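Isomaltose glucohydrolase (Kribbella flavida, PDB 5Z3E) hydrolyses the alpha-1,6-glucosidic linkage of isomaltose from the non-reducing end, releasing beta-D-glucose and D-glucose inside the cell. Local coordinates at residues G154-S159 with A176-A181; G215-G220 with A233-A238; D350-A355 with W383-Y388. The protein carries 1 engineered substitution. One frame throughout, in Å; residues are numbered along the deposited sequence.

Overall arrangement
Contacts 1 and 2 lie on the same side of the chain's centre and touch, Leu-157 CB being 3.7 Å from Gly-215 CA. Contact 3 lies on the opposite side, its centre about 25 Å from that of contact 1 and 31 Å from that of contact 2. Contact 1 is wholly buried, without a hydrogen bond across it; contact 2 buries more surface (341 against 207 Å²) and brings its segment axes nearer, but has a partly exposed flank. Contact 3, largely buried, pairs a loop with a helix and adds polar links. The helix pairs of contacts 1 and 2 suit the (alpha/alpha)6 barrel of family 15; contact 3 carries the engineered Ala-355, at the position inferred to hold the proton acceptor.

Contact 1: G154-S159 with A176-A181; sequences GMWLWS and AGIDVA
Trp-156 and Leu-157 carry the packing of helix 151-167 against Ile-178 and Ala-181 of helix 175-188. The aromatic part is an edge contact. The indole presents its six-membered rim to the opposite backbone: CZ3 of Trp-156 is 3.7 Å from N of Ile-178, which lies in the ring plane, and 3.8 Å from C of Gly-177. The same rim meets the Ile-178 side chain, CH2 of Trp-156 standing 3.9 Å from CG1, with the two side chains crossing at about a right angle. This reach depends on CG of Trp-156 being anti to its N (chi1 -178°), which extends the ring toward the other helix.

The aliphatic part rests on one methyl. CD2 of Leu-157 lies 3.9 Å from both CG2 of Ile-178 and CB of Ala-181, so a single branch bridges two residues almost one turn apart.

No hydrogen bond crosses. The indole NE1 is satisfied by His-97 ND1, on helix 90-105, whose Val-100 and Leu-104 also touch the ring. The axes of segments 154-159 and 176-181 approach to 10.2 Å, their directions 144° apart, a separation that these long side chains span. Neighbouring, roughly antiparallel helices are thus joined as expected in an (alpha/alpha)6 barrel. With apolar side chains and an indole edge against backbone, shape and burial rather than directional bonds probably hold this interface.

Contact 2: G215-G220 with A233-A238; sequences GLVAVG and ATLQVA
Leu-216 and Gly-220 receive Thr-234 at the tight part of this contact. CA of Gly-220 is 3.1 Å from OG1 of Thr-234, close enough that a beta carbon on the glycine would collide with that oxygen, and with CD2 of Leu-235 as well. The hydroxyl sits between the backbone N and carbonyl carbon of its own residue (chi1 64°) and is hydrogen-bonded to Ser-231 O, a turn earlier on the same helix, which satisfies it without a bond across the contact. Its methyl faces the apolar side: CG2 of Thr-234 is 3.8 Å from CG2 of Val-219, and 4.0 Å from CD2 of Leu-216. The other branch of Leu-216 turns to Val-237, with CD1 3.6 Å from CG1. Leu-186 and Val-182 of helix 175-188 close in on this side.

Val-217 and Leu-235 are partly exposed, and their contacts are mostly longer. CD2 of Leu-235 approaches CA of Val-217 at 3.8 Å, and its CD1 lies 3.7 Å from O of Gly-220; the exception is CG2 of Val-217, 3.6 Å from CB of Ala-238.

The axes of segments 215-220 and 233-238 come within 8.2 Å at 147°, roughly antiparallel, as for successive helices in this barrel fold. The missing side chain of Gly-220 makes room for Thr-234 and Leu-235, consistent with the close approach, and since the threonine hydroxyl bonds within its own helix, cohesion across the interface is van der Waals.

Contact 3: D350-A355 with W383-Y388; sequences DGDLPA and WSHGMY. Engineered in segment 350-355: Ala-355 (natural residue Glu).
Leu-353, His-385 and Ser-384 bury the most surface where loop 350-355 lies on helix 382-394. Leu-353 drapes over one face of the imidazole: its CB is 4.0 Å from the His-385 ring centroid, 26° off the normal, a CH-pi contact displaced toward the rim. Its CD1 continues to CB of Tyr-388, also at 4.0 Å.

The edge of the His-385 ring meets the loop backbone. O of Gly-351 lies in plane, 3.3 Å from CE1, and NE2 is 2.9 Å from N of Leu-353. On the ring's other nitrogen, ND1 is hydrogen-bonded to Ser-45 OG of helix 32-52; that bond and the Leu-353 face contact fix the ring's place. Exchanging His-385 for an alanine is likely to leave Leu-353 without the flat face beneath it and Ser-45 OG without this partner.

Ser-384 supplies the direct bond: its OG donates to O of Pro-354 at 2.8 Å, from 45° above the carbonyl plane. The hydroxyl points there with chi1 -70°, beside its own N. A water then donates both to OG of Ser-384, at 2.8 Å, and to O of Ala-355, at 2.7 Å.

Ala-355 is an engineered replacement for the glutamate inferred to be the proton acceptor. Its backbone and that of the residue before it are thus tied to Ser-384, a polar network consistent with positioning the loop that bears the catalytic base.

Contact 1: G154-S159 with A176-A181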
ATOM      1  N   GLY A 154       1.062   1.751  -9.049  1.00  7.06           N
ATOM      2  CA  GLY A 154      -0.359   1.434  -9.091  1.00  7.36           C
ATOM      3  C   GLY A 154      -1.112   2.046  -7.925  1.00  6.53           C
ATOM      4  O   GLY A 154      -2.210   2.593  -8.083  1.00  7.17           O
ATOM      5  N   MET A 155      -0.539   1.953  -6.724  0.65  6.50           N
ATOM      6  CA  MET A 155      -1.165   2.554  -5.561  0.65  6.54           C
ATOM      7  C   MET A 155      -1.328   4.043  -5.740  0.65  6.27           C
ATOM      8  O   MET A 155      -2.354   4.610  -5.350  0.65  6.63           O
ATOM      9  CB  MET A 155      -0.375   2.246  -4.301  0.65  6.98           C
ATOM     10  CG  MET A 155      -0.246   0.770  -4.039  0.65  6.93           C
ATOM     11  SD  MET A 155       0.192   0.492  -2.339  0.65  7.91           S
ATOM     12  CE  MET A 155       0.534  -1.261  -2.333  0.65  7.59           C
ATOM     13  N   TRP A 156      -0.327   4.721  -6.309  1.00  6.42           N
ATOM     14  CA  TRP A 156      -0.442   6.163  -6.432  1.00  6.43           C
ATOM     15  C   TRP A 156      -1.609   6.534  -7.341  1.00  6.31           C
ATOM     16  O   TRP A 156      -2.392   7.433  -7.033  1.00  6.50           O
ATOM     17  CB  TRP A 156       0.848   6.809  -6.935  1.00  6.63           C
ATOM     18  CG  TRP A 156       0.652   8.300  -6.992  1.00  6.43           C
ATOM     19  CD1 TRP A 156       0.356   9.100  -5.943  1.00  6.84           C
ATOM     20  CD2 TRP A 156       0.580   9.136  -8.151  1.00  6.54           C
ATOM     21  NE1 TRP A 156       0.138  10.382  -6.346  1.00  7.07           N
ATOM     22  CE2 TRP A 156       0.256  10.435  -7.703  1.00  6.86           C
ATOM     23  CE3 TRP A 156       0.768   8.922  -9.525  1.00  7.46           C
ATOM     24  CZ2 TRP A 156       0.155  11.523  -8.578  1.00  7.55           C
ATOM     25  CZ3 TRP A 156       0.656  10.005 -10.376  1.00  8.66           C
ATOM     26  CH2 TRP A 156       0.354  11.289  -9.900  1.00  8.28           C
ATOM     27  N   LEU A 157      -1.748   5.841  -8.482  1.00  6.27           N
ATOM     28  CA  LEU A 157      -2.875   6.108  -9.363  1.00  6.23           C
ATOM     29  C   LEU A 157      -4.196   5.956  -8.622  1.00  6.19           C
ATOM     30  O   LEU A 157      -5.097   6.799  -8.733  1.00  6.81           O
ATOM     31  CB  LEU A 157      -2.837   5.170 -10.557  1.00  6.41           C
ATOM     32  CG  LEU A 157      -1.713   5.429 -11.562  1.00  6.81           C
ATOM     33  CD1 LEU A 157      -1.812   4.395 -12.676  1.00  8.03           C
ATOM     34  CD2 LEU A 157      -1.759   6.836 -12.143  1.00  7.27           C
ATOM     35  N   TRP A 158      -4.356   4.855  -7.886  1.00  6.21           N
ATOM     36  CA  TRP A 158      -5.556   4.673  -7.083  1.00  6.50           C
ATOM     37  C   TRP A 158      -5.757   5.832  -6.121  1.00  6.31           C
ATOM     38  O   TRP A 158      -6.858   6.390  -5.991  1.00  6.93           O
ATOM     39  CB  TRP A 158      -5.481   3.326  -6.333  1.00  7.13           C
ATOM     40  CG  TRP A 158      -6.399   3.232  -5.158  1.00  7.52           C
ATOM     41  CD1 TRP A 158      -7.753   3.048  -5.160  1.00  8.98           C
ATOM     42  CD2 TRP A 158      -6.029   3.425  -3.776  1.00  7.87           C
ATOM     43  NE1 TRP A 158      -8.232   3.097  -3.870  1.00  9.10           N
ATOM     44  CE2 TRP A 158      -7.198   3.326  -3.014  1.00  8.58           C
ATOM     45  CE3 TRP A 158      -4.817   3.623  -3.119  1.00  8.32           C
ATOM     46  CZ2 TRP A 158      -7.188   3.444  -1.606  1.00  9.48           C
ATOM     47  CZ3 TRP A 158      -4.793   3.729  -1.745  1.00  9.30           C
ATOM     48  CH2 TRP A 158      -5.976   3.630  -1.013  1.00  9.62           C
ATOM     49  N   SER A 159      -4.703   6.212  -5.416  1.00  6.37           N
ATOM     50  CA  SER A 159      -4.793   7.237  -4.388  0.76  6.55           C
ATOM     51  C   SER A 159      -5.196   8.595  -4.959  1.00  6.42           C
ATOM     52  O   SER A 159      -6.072   9.281  -4.415  1.00  6.98           O
ATOM     53  CB  SER A 159      -3.468   7.319  -3.643  0.76  6.94           C
ATOM     54  OG  SER A 159      -3.409   8.387  -2.748  0.76  7.30           O
ATOM     55  N   ALA A 176      -0.053  14.961 -15.993  1.00  6.46           N
ATOM     56  CA  ALA A 176       1.153  14.577 -16.713  1.00  6.77           C
ATOM     57  C   ALA A 176       1.936  13.526 -15.930  1.00  6.45           C
ATOM     58  O   ALA A 176       2.571  12.651 -16.527  1.00  7.05           O
ATOM     59  CB  ALA A 176       1.977  15.783 -17.083  1.00  7.46           C
ATOM     60  N   GLY A 177       1.884  13.567 -14.600  1.00  6.53           N
ATOM     61  CA  GLY A 177       2.489  12.516 -13.792  1.00  6.74           C
ATOM     62  C   GLY A 177       1.711  11.195 -13.869  1.00  6.25           C
ATOM     63  O   GLY A 177       2.310  10.129 -13.990  1.00  6.62           O
ATOM     64  N   ILE A 178       0.384  11.302 -13.845  1.00  6.15           N
ATOM     65  CA  ILE A 178      -0.462  10.135 -14.105  1.00  6.17           C
ATOM     66  C   ILE A 178      -0.071   9.468 -15.417  1.00  6.13           C
ATOM     67  O   ILE A 178       0.032   8.236 -15.478  1.00  6.62           O
ATOM     68  CB  ILE A 178      -1.953  10.554 -14.079  1.00  6.40           C
ATOM     69  CG1 ILE A 178      -2.388  10.862 -12.634  1.00  7.15           C
ATOM     70  CG2 ILE A 178      -2.826   9.498 -14.732  1.00  6.99           C
ATOM     71  CD1 ILE A 178      -3.732  11.545 -12.518  1.00  7.98           C
ATOM     72  N   ASP A 179       0.142  10.252 -16.472  1.00  6.17           N
ATOM     73  CA  ASP A 179       0.471   9.686 -17.770  1.00  6.47           C
ATOM     74  C   ASP A 179       1.760   8.878 -17.713  1.00  6.29           C
ATOM     75  O   ASP A 179       1.860   7.819 -18.359  1.00  6.97           O
ATOM     76  CB  ASP A 179       0.617  10.790 -18.815  1.00  6.85           C
ATOM     77  CG  ASP A 179      -0.692  11.423 -19.267  1.00  7.17           C
ATOM     78  OD1 ASP A 179      -1.766  10.841 -19.047  1.00  7.73           O
ATOM     79  OD2 ASP A 179      -0.614  12.510 -19.909  1.00  8.75           O
ATOM     80  N   VAL A 180       2.772   9.365 -16.997  1.00  6.52           N
ATOM     81  CA  VAL A 180       4.019   8.620 -16.861  1.00  6.68           C
ATOM     82  C   VAL A 180       3.759   7.272 -16.174  1.00  6.37           C
ATOM     83  O   VAL A 180       4.221   6.222 -16.629  1.00  7.04           O
ATOM     84  CB  VAL A 180       5.084   9.433 -16.095  1.00  6.82           C
ATOM     85  CG1 VAL A 180       6.321   8.612 -15.832  1.00  7.94           C
ATOM     86  CG2 VAL A 180       5.450  10.685 -16.858  1.00  7.30           C
ATOM     87  N   ALA A 181       3.029   7.307 -15.053  1.00  6.48           N
ATOM     88  CA  ALA A 181       2.750   6.079 -14.319  1.00  6.57           C
ATOM     89  C   ALA A 181       1.944   5.088 -15.143  1.00  6.12           C
ATOM     90  O   ALA A 181       2.224   3.880 -15.111  1.00  6.59           O
ATOM     91  CB  ALA A 181       2.034   6.410 -13.018  1.00  7.10           C
TER

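Contact 2: G215-G220 with A233-A238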
ATOM      1  N   GLY A 215      -4.998   0.703  -9.520  1.00  6.33           N
ATOM      2  CA  GLY A 215      -4.675   1.951 -10.163  1.00  6.31           C
ATOM      3  C   GLY A 215      -5.220   2.066 -11.573  1.00  6.16           C
ATOM      4  O   GLY A 215      -5.724   3.121 -11.971  1.00  6.69           O
ATOM      5  N   LEU A 216      -5.094   1.000 -12.350  1.00  6.18           N
ATOM      6  CA  LEU A 216      -5.578   1.001 -13.725  1.00  6.27           C
ATOM      7  C   LEU A 216      -7.085   1.120 -13.804  1.00  6.37           C
ATOM      8  O   LEU A 216      -7.613   1.850 -14.644  1.00  6.83           O
ATOM      9  CB  LEU A 216      -5.071  -0.231 -14.465  1.00  6.80           C
ATOM     10  CG  LEU A 216      -3.565  -0.306 -14.695  1.00  7.35           C
ATOM     11  CD1 LEU A 216      -3.228  -1.593 -15.425  1.00  9.13           C
ATOM     12  CD2 LEU A 216      -3.020   0.903 -15.436  1.00  8.91           C
ATOM     13  N   VAL A 217      -7.816   0.404 -12.940  1.00  6.47           N
ATOM     14  CA  VAL A 217      -9.262   0.534 -12.935  1.00  6.68           C
ATOM     15  C   VAL A 217      -9.649   1.944 -12.480  1.00  6.61           C
ATOM     16  O   VAL A 217     -10.603   2.522 -13.025  1.00  7.11           O
ATOM     17  CB  VAL A 217      -9.933  -0.564 -12.096  1.00  7.12           C
ATOM     18  CG1 VAL A 217     -11.414  -0.309 -11.922  1.00  8.40           C
ATOM     19  CG2 VAL A 217      -9.709  -1.919 -12.736  1.00  7.59           C
ATOM     20  N   ALA A 218      -8.929   2.508 -11.515  1.00  6.48           N
ATOM     21  CA  ALA A 218      -9.253   3.850 -11.058  1.00  6.98           C
ATOM     22  C   ALA A 218      -9.172   4.842 -12.218  1.00  6.65           C
ATOM     23  O   ALA A 218     -10.090   5.647 -12.408  1.00  7.53           O
ATOM     24  CB  ALA A 218      -8.341   4.257  -9.921  1.00  7.51           C
ATOM     25  N   VAL A 219      -8.099   4.828 -12.999  1.00  6.63           N
ATOM     26  CA  VAL A 219      -8.016   5.789 -14.093  1.00  6.63           C
ATOM     27  C   VAL A 219      -8.922   5.423 -15.253  1.00  6.91           C
ATOM     28  O   VAL A 219      -9.475   6.321 -15.900  1.00  7.60           O
ATOM     29  CB  VAL A 219      -6.552   6.020 -14.590  1.00  6.92           C
ATOM     30  CG1 VAL A 219      -5.715   6.660 -13.504  1.00  7.71           C
ATOM     31  CG2 VAL A 219      -5.891   4.764 -15.122  1.00  7.25           C
ATOM     32  N   GLY A 220      -9.114   4.136 -15.536  1.00  6.85           N
ATOM     33  CA  GLY A 220      -9.916   3.722 -16.664  1.00  7.28           C
ATOM     34  C   GLY A 220     -11.405   3.905 -16.495  1.00  7.64           C
ATOM     35  O   GLY A 220     -12.152   3.879 -17.475  1.00  8.82           O
ATOM     36  N   ALA A 233      -7.089   1.043 -22.870  1.00  7.67           N
ATOM     37  CA  ALA A 233      -6.003   0.122 -22.588  1.00  8.04           C
ATOM     38  C   ALA A 233      -5.939  -0.217 -21.106  1.00  7.36           C
ATOM     39  O   ALA A 233      -5.634  -1.355 -20.743  1.00  7.92           O
ATOM     40  CB  ALA A 233      -4.686   0.694 -23.069  1.00  9.27           C
ATOM     41  N   THR A 234      -6.190   0.772 -20.236  1.00  6.82           N
ATOM     42  CA  THR A 234      -6.090   0.509 -18.806  1.00  6.51           C
ATOM     43  C   THR A 234      -7.065  -0.575 -18.364  1.00  6.71           C
ATOM     44  O   THR A 234      -6.713  -1.430 -17.553  1.00  7.28           O
ATOM     45  CB  THR A 234      -6.229   1.779 -17.979  1.00  6.62           C
ATOM     46  OG1 THR A 234      -7.510   2.370 -18.110  1.00  7.59           O
ATOM     47  CG2 THR A 234      -5.100   2.753 -18.274  1.00  7.36           C
ATOM     48  N   LEU A 235      -8.299  -0.542 -18.875  1.00  6.75           N
ATOM     49  CA  LEU A 235      -9.269  -1.564 -18.484  1.00  6.73           C
ATOM     50  C   LEU A 235      -8.970  -2.913 -19.128  1.00  6.69           C
ATOM     51  O   LEU A 235      -9.251  -3.958 -18.531  1.00  7.03           O
ATOM     52  CB  LEU A 235     -10.697  -1.125 -18.730  1.00  7.57           C
ATOM     53  CG  LEU A 235     -11.139   0.099 -17.934  1.00  8.52           C
ATOM     54  CD1 LEU A 235     -12.631   0.286 -18.055  1.00 10.52           C
ATOM     55  CD2 LEU A 235     -10.725   0.019 -16.456  1.00  9.86           C
ATOM     56  N   GLN A 236      -8.419  -2.913 -20.340  1.00  7.08           N
ATOM     57  CA  GLN A 236      -8.064  -4.169 -20.980  1.00  7.46           C
ATOM     58  C   GLN A 236      -6.917  -4.851 -20.222  1.00  7.18           C
ATOM     59  O   GLN A 236      -6.950  -6.058 -19.998  1.00  7.57           O
ATOM     60  CB  GLN A 236      -7.736  -3.964 -22.439  1.00  8.28           C
ATOM     61  CG  GLN A 236      -7.811  -5.288 -23.212  1.00  9.34           C
ATOM     62  CD  GLN A 236      -9.248  -5.770 -23.463  1.00  9.37           C
ATOM     63  OE1 GLN A 236     -10.058  -5.019 -23.994  1.00 11.12           O
ATOM     64  NE2 GLN A 236      -9.600  -6.973 -23.076  1.00 10.50           N
ATOM     65  N   VAL A 237      -5.906  -4.074 -19.818  1.00  7.08           N
ATOM     66  CA  VAL A 237      -4.806  -4.633 -19.035  1.00  7.16           C
ATOM     67  C   VAL A 237      -5.310  -5.067 -17.660  1.00  6.79           C
ATOM     68  O   VAL A 237      -4.911  -6.130 -17.178  1.00  7.10           O
ATOM     69  CB  VAL A 237      -3.615  -3.671 -18.963  1.00  7.67           C
ATOM     70  CG1 VAL A 237      -2.625  -4.095 -17.890  1.00  8.36           C
ATOM     71  CG2 VAL A 237      -2.948  -3.593 -20.316  1.00  9.08           C
ATOM     72  N   ALA A 238      -6.191  -4.296 -17.027  1.00  6.58           N
ATOM     73  CA  ALA A 238      -6.749  -4.745 -15.760  1.00  6.87           C
ATOM     74  C   ALA A 238      -7.419  -6.117 -15.932  1.00  6.63           C
ATOM     75  O   ALA A 238      -7.292  -6.992 -15.069  1.00  6.91           O
ATOM     76  CB  ALA A 238      -7.688  -3.718 -15.181  1.00  6.97           C
TER

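Contact 3: D350-A355 with W383-Y388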
ATOM      1  N   ASP A 350       3.101   8.212  23.545  1.00 25.34           N
ATOM      2  CA  ASP A 350       2.898   9.463  22.760  1.00 27.51           C
ATOM      3  C   ASP A 350       1.782   9.307  21.722  1.00 23.74           C
ATOM      4  O   ASP A 350       1.443  10.284  21.037  1.00 27.86           O
ATOM      5  CB  ASP A 350       4.198   9.856  22.033  1.00 27.96           C
ATOM      6  CG  ASP A 350       5.293  10.303  22.968  1.00 39.87           C
ATOM      7  OD1 ASP A 350       4.991  10.822  24.061  1.00 44.44           O
ATOM      8  OD2 ASP A 350       6.486  10.056  22.667  1.00 63.20           O
ATOM      9  N   GLY A 351       1.217   8.115  21.582  1.00 19.69           N
ATOM     10  CA  GLY A 351       0.207   7.815  20.542  1.00 19.03           C
ATOM     11  C   GLY A 351       0.792   7.282  19.281  1.00 16.15           C
ATOM     12  O   GLY A 351       0.059   7.007  18.331  1.00 16.20           O
ATOM     13  N   ASP A 352       2.121   7.124  19.236  1.00 16.19           N
ATOM     14  CA  ASP A 352       2.742   6.676  17.982  1.00 15.00           C
ATOM     15  C   ASP A 352       2.542   5.186  17.778  1.00 14.50           C
ATOM     16  O   ASP A 352       2.604   4.377  18.726  1.00 15.84           O
ATOM     17  CB  ASP A 352       4.245   6.981  18.003  1.00 16.13           C
ATOM     18  CG  ASP A 352       4.577   8.442  17.918  1.00 18.33           C
ATOM     19  OD1 ASP A 352       3.708   9.249  17.539  1.00 18.14           O
ATOM     20  OD2 ASP A 352       5.741   8.765  18.179  1.00 21.39           O
ATOM     21  N   LEU A 353       2.341   4.808  16.510  1.00 13.54           N
ATOM     22  CA  LEU A 353       2.118   3.429  16.136  1.00 12.92           C
ATOM     23  C   LEU A 353       3.350   2.869  15.464  1.00 12.68           C
ATOM     24  O   LEU A 353       3.861   3.467  14.492  1.00 13.53           O
ATOM     25  CB  LEU A 353       0.924   3.297  15.177  1.00 12.46           C
ATOM     26  CG  LEU A 353      -0.442   3.551  15.800  1.00 12.82           C
ATOM     27  CD1 LEU A 353      -1.476   3.725  14.713  1.00 12.40           C
ATOM     28  CD2 LEU A 353      -0.836   2.428  16.736  1.00 13.38           C
ATOM     29  N   PRO A 354       3.851   1.743  15.935  1.00 13.22           N
ATOM     30  CA  PRO A 354       5.008   1.104  15.314  1.00 13.46           C
ATOM     31  C   PRO A 354       4.621   0.429  14.001  1.00 12.61           C
ATOM     32  O   PRO A 354       3.433   0.208  13.715  1.00 12.69           O
ATOM     33  CB  PRO A 354       5.426   0.048  16.322  1.00 16.44           C
ATOM     34  CG  PRO A 354       4.182  -0.282  16.968  1.00 20.93           C
ATOM     35  CD  PRO A 354       3.339   0.960  17.066  1.00 15.51           C
ATOM     36  N   ALA A 355       5.641   0.031  13.242  1.00 12.22           N
ATOM     37  CA  ALA A 355       5.389  -0.830  12.090  1.00 12.20           C
ATOM     38  C   ALA A 355       4.781  -2.172  12.522  1.00 11.80           C
ATOM     39  O   ALA A 355       3.854  -2.690  11.916  1.00 11.60           O
ATOM     40  CB  ALA A 355       6.660  -1.067  11.317  1.00 13.03           C
ATOM     41  N   TRP A 383       2.708   4.983   7.598  1.00  9.28           N
ATOM     42  CA  TRP A 383       1.726   4.095   6.991  1.00  9.38           C
ATOM     43  C   TRP A 383       0.822   3.456   8.059  1.00  9.17           C
ATOM     44  O   TRP A 383      -0.374   3.289   7.853  1.00  9.42           O
ATOM     45  CB  TRP A 383       2.463   3.067   6.133  1.00  9.15           C
ATOM     46  CG  TRP A 383       1.610   2.165   5.270  1.00  8.99           C
ATOM     47  CD1 TRP A 383       0.271   2.224   5.060  1.00  9.72           C
ATOM     48  CD2 TRP A 383       2.095   1.039   4.520  1.00  8.89           C
ATOM     49  NE1 TRP A 383      -0.114   1.189   4.231  1.00  9.97           N
ATOM     50  CE2 TRP A 383       0.990   0.446   3.885  1.00  9.54           C
ATOM     51  CE3 TRP A 383       3.355   0.452   4.350  1.00 10.01           C
ATOM     52  CZ2 TRP A 383       1.096  -0.703   3.123  1.00 10.19           C
ATOM     53  CZ3 TRP A 383       3.445  -0.714   3.601  1.00 10.84           C
ATOM     54  CH2 TRP A 383       2.325  -1.278   3.016  1.00 10.88           C
ATOM     55  N   SER A 384       1.369   3.129   9.230  1.00  9.74           N
ATOM     56  CA  SER A 384       0.514   2.629  10.314  1.00  9.80           C
ATOM     57  C   SER A 384      -0.585   3.628  10.656  1.00  9.62           C
ATOM     58  O   SER A 384      -1.748   3.253  10.817  1.00 10.12           O
ATOM     59  CB  SER A 384       1.327   2.340  11.572  1.00 10.69           C
ATOM     60  OG  SER A 384       2.161   1.231  11.395  1.00 11.18           O
ATOM     61  N   HIS A 385      -0.198   4.888  10.806  1.00  9.94           N
ATOM     62  CA  HIS A 385      -1.146   5.943  11.080  1.00 10.00           C
ATOM     63  C   HIS A 385      -2.133   6.182   9.950  1.00  9.70           C
ATOM     64  O   HIS A 385      -3.315   6.420  10.185  1.00 10.42           O
ATOM     65  CB  HIS A 385      -0.402   7.224  11.469  1.00 10.95           C
ATOM     66  CG  HIS A 385       0.247   7.127  12.821  1.00 11.41           C
ATOM     67  ND1 HIS A 385      -0.483   7.284  13.985  1.00 11.94           N
ATOM     68  CD2 HIS A 385       1.509   6.827  13.208  1.00 12.43           C
ATOM     69  CE1 HIS A 385       0.311   7.098  15.012  1.00 12.63           C
ATOM     70  NE2 HIS A 385       1.537   6.816  14.587  1.00 13.53           N
ATOM     71  N   GLY A 386      -1.639   6.126   8.706  1.00  9.29           N
ATOM     72  CA  GLY A 386      -2.546   6.272   7.586  1.00  9.58           C
ATOM     73  C   GLY A 386      -3.605   5.197   7.551  1.00  8.89           C
ATOM     74  O   GLY A 386      -4.779   5.479   7.306  1.00  9.31           O
ATOM     75  N   MET A 387      -3.190   3.958   7.779  1.00  8.85           N
ATOM     76  CA  MET A 387      -4.132   2.853   7.780  1.00  9.24           C
ATOM     77  C   MET A 387      -5.114   2.928   8.944  1.00  9.47           C
ATOM     78  O   MET A 387      -6.287   2.577   8.804  1.00 10.13           O
ATOM     79  CB  MET A 387      -3.422   1.502   7.814  1.00 10.09           C
ATOM     80  CG  MET A 387      -2.573   1.182   6.671  1.00 11.92           C
ATOM     81  SD  MET A 387      -3.464   1.184   5.043  1.00 10.20           S
ATOM     82  CE  MET A 387      -4.466  -0.229   5.220  1.00 17.79           C
ATOM     83  N   TYR A 388      -4.639   3.379  10.106  1.00 10.04           N
ATOM     84  CA  TYR A 388      -5.539   3.605  11.233  1.00 10.69           C
ATOM     85  C   TYR A 388      -6.637   4.600  10.844  1.00 10.33           C
ATOM     86  O   TYR A 388      -7.832   4.365  11.104  1.00 11.06           O
ATOM     87  CB  TYR A 388      -4.761   4.122  12.448  1.00 11.54           C
ATOM     88  CG  TYR A 388      -5.691   4.418  13.594  1.00 12.05           C
ATOM     89  CD1 TYR A 388      -6.132   3.409  14.415  1.00 13.11           C
ATOM     90  CD2 TYR A 388      -6.172   5.707  13.804  1.00 12.98           C
ATOM     91  CE1 TYR A 388      -7.035   3.676  15.428  1.00 15.37           C
ATOM     92  CE2 TYR A 388      -7.075   5.979  14.787  1.00 14.31           C
ATOM     93  CZ  TYR A 388      -7.488   4.988  15.625  1.00 15.40           C
ATOM     94  OH  TYR A 388      -8.415   5.223  16.622  1.00 17.17           O
TER
HETATM   95  O   HOH W   1       2.247  -1.317  10.239  1.00 10.92           O